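Local atomic coordinates of subtilase cytotoxin, subunit B (Escherichia coli, PDB entry 3DWA), a protein that forms the B pentamer of an AB5 toxin and probably binds sialylated host-cell glycans to attach the toxin. Residues Q63-Y66 with F67-T70. Numbering follows the deposited sequence.
Sequences QALY and FYTT
The ring of F67 carries Q63 OE1 over one face, offset toward the rim and 3.5 Å from F67 CZ, and the ring of Y66 turns its edge to this same face. The aromatic pair is an offset edge-to-face contact, with planes 72° apart. F67 CD1 lies in the plane of the Y66 ring, 3.6 Å from Y66 CD2. With CG trans to the backbone N (chi1 -177°), the Y66 ring also receives T70 CG2 in an off-centre CH-pi contact, 4.1 Å from the ring centroid. The bend of Q63 at chi2 brings its amide to F67, the two planes inclined by 56°; Q63 OE1 is buried there without a hydrogen-bond partner. One turn along the helix, L65 O accepts two bonds from T69, from its N and, at 2.7 Å, from its OG1, which arrive from opposite faces of the carbonyl plane. T69 OG1 also bonds Y66 OH of a neighbouring subunit, and Y66 OH bonds T69 of the subunit on the other side. Backbone bonds from F67 N to Q63 O and from T70 N to Y66 O continue the i to i+4 pattern. Here the last turns of helix 57-70 pack F67 and A64 against the curved sheet and present Y66 and T69 to adjacent subunits, consistent with the OB-fold B pentamer of AB5 toxins, in which such helices surround the central pore.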
ATOM      1  N   GLN C  63       2.548   6.577  -7.124  1.00 18.28           N
ATOM      2  CA  GLN C  63       3.623   6.729  -8.099  1.00 19.55           C
ATOM      3  C   GLN C  63       4.612   7.886  -7.788  1.00 18.53           C
ATOM      4  O   GLN C  63       5.844   7.702  -7.817  1.00 18.94           O
ATOM      5  CB  GLN C  63       3.047   6.825  -9.517  1.00 19.47           C
ATOM      6  CG  GLN C  63       4.044   6.464 -10.591  1.00 23.31           C
ATOM      7  CD  GLN C  63       4.510   5.029 -10.474  1.00 27.60           C
ATOM      8  OE1 GLN C  63       5.700   4.752 -10.383  1.00 32.75           O
ATOM      9  NE2 GLN C  63       3.574   4.121 -10.434  1.00 24.78           N
ATOM     10  N   ALA C  64       4.083   9.060  -7.487  1.00 17.50           N
ATOM     11  CA  ALA C  64       4.907  10.227  -7.104  1.00 17.64           C
ATOM     12  C   ALA C  64       5.766   9.994  -5.845  1.00 16.41           C
ATOM     13  O   ALA C  64       6.942  10.380  -5.781  1.00 16.56           O
ATOM     14  CB  ALA C  64       4.053  11.459  -6.943  1.00 17.12           C
ATOM     15  N   LEU C  65       5.178   9.367  -4.841  1.00 16.58           N
ATOM     16  CA  LEU C  65       5.915   9.018  -3.640  1.00 16.26           C
ATOM     17  C   LEU C  65       7.019   8.002  -3.914  1.00 15.62           C
ATOM     18  O   LEU C  65       8.162   8.149  -3.387  1.00 16.85           O
ATOM     19  CB  LEU C  65       4.990   8.589  -2.474  1.00 15.78           C
ATOM     20  CG  LEU C  65       5.714   8.315  -1.133  1.00 17.07           C
ATOM     21  CD1 LEU C  65       6.406   9.590  -0.590  1.00 18.06           C
ATOM     22  CD2 LEU C  65       4.826   7.708   0.004  1.00 15.28           C
ATOM     23  N   TYR C  66       6.720   7.008  -4.747  1.00 15.27           N
ATOM     24  CA  TYR C  66       7.739   6.084  -5.267  1.00 16.00           C
ATOM     25  C   TYR C  66       8.956   6.819  -5.904  1.00 16.99           C
ATOM     26  O   TYR C  66      10.116   6.574  -5.554  1.00 17.43           O
ATOM     27  CB  TYR C  66       7.107   5.125  -6.299  1.00 16.00           C
ATOM     28  CG  TYR C  66       8.064   4.100  -6.822  1.00 17.97           C
ATOM     29  CD1 TYR C  66       8.230   2.877  -6.156  1.00 20.47           C
ATOM     30  CD2 TYR C  66       8.850   4.355  -7.966  1.00 19.31           C
ATOM     31  CE1 TYR C  66       9.134   1.897  -6.651  1.00 18.19           C
ATOM     32  CE2 TYR C  66       9.771   3.410  -8.447  1.00 19.55           C
ATOM     33  CZ  TYR C  66       9.904   2.191  -7.778  1.00 19.66           C
ATOM     34  OH  TYR C  66      10.779   1.251  -8.246  1.00 17.25           O
ATOM     35  N   PHE C  67       8.686   7.693  -6.871  1.00 17.10           N
ATOM     36  CA  PHE C  67       9.720   8.406  -7.611  1.00 17.01           C
ATOM     37  C   PHE C  67      10.468   9.429  -6.743  1.00 17.55           C
ATOM     38  O   PHE C  67      11.657   9.674  -6.921  1.00 17.88           O
ATOM     39  CB  PHE C  67       9.069   9.127  -8.815  1.00 17.08           C
ATOM     40  CG  PHE C  67       8.709   8.230  -9.938  1.00 16.27           C
ATOM     41  CD1 PHE C  67       9.490   7.113 -10.253  1.00 19.33           C
ATOM     42  CD2 PHE C  67       7.625   8.529 -10.760  1.00 17.81           C
ATOM     43  CE1 PHE C  67       9.181   6.312 -11.354  1.00 21.17           C
ATOM     44  CE2 PHE C  67       7.317   7.725 -11.837  1.00 17.51           C
ATOM     45  CZ  PHE C  67       8.100   6.609 -12.140  1.00 16.92           C
ATOM     46  N   TYR C  68       9.772  10.037  -5.790  1.00 18.37           N
ATOM     47  CA  TYR C  68      10.445  10.826  -4.754  1.00 18.06           C
ATOM     48  C   TYR C  68      11.514   9.984  -4.015  1.00 19.39           C
ATOM     49  O   TYR C  68      12.631  10.483  -3.711  1.00 17.64           O
ATOM     50  CB  TYR C  68       9.439  11.398  -3.748  1.00 18.40           C
ATOM     51  CG  TYR C  68      10.083  12.116  -2.573  1.00 20.39           C
ATOM     52  CD1 TYR C  68      10.661  13.401  -2.730  1.00 18.35           C
ATOM     53  CD2 TYR C  68      10.091  11.540  -1.297  1.00 19.96           C
ATOM     54  CE1 TYR C  68      11.255  14.075  -1.650  1.00 17.39           C
ATOM     55  CE2 TYR C  68      10.692  12.213  -0.218  1.00 21.90           C
ATOM     56  CZ  TYR C  68      11.282  13.481  -0.415  1.00 20.62           C
ATOM     57  OH  TYR C  68      11.884  14.132   0.654  1.00 21.46           O
ATOM     58  N   THR C  69      11.138   8.748  -3.671  1.00 18.65           N
ATOM     59  CA  THR C  69      11.993   7.811  -2.955  1.00 19.22           C
ATOM     60  C   THR C  69      13.210   7.386  -3.784  1.00 20.24           C
ATOM     61  O   THR C  69      14.320   7.376  -3.250  1.00 21.59           O
ATOM     62  CB  THR C  69      11.218   6.553  -2.500  1.00 19.73           C
ATOM     63  OG1 THR C  69       9.998   6.940  -1.835  1.00 18.97           O
ATOM     64  CG2 THR C  69      12.066   5.691  -1.551  1.00 19.52           C
ATOM     65  N   THR C  70      13.013   6.995  -5.048  1.00 19.65           N
ATOM     66  CA  THR C  70      14.132   6.555  -5.877  1.00 19.61           C
ATOM     67  C   THR C  70      15.067   7.723  -6.302  1.00 19.93           C
ATOM     68  O   THR C  70      16.256   7.511  -6.540  1.00 20.30           O
ATOM     69  CB  THR C  70      13.705   5.781  -7.140  1.00 19.25           C
ATOM     70  OG1 THR C  70      13.008   6.655  -8.014  1.00 18.92           O
ATOM     71  CG2 THR C  70      12.837   4.510  -6.818  1.00 19.15           C
TER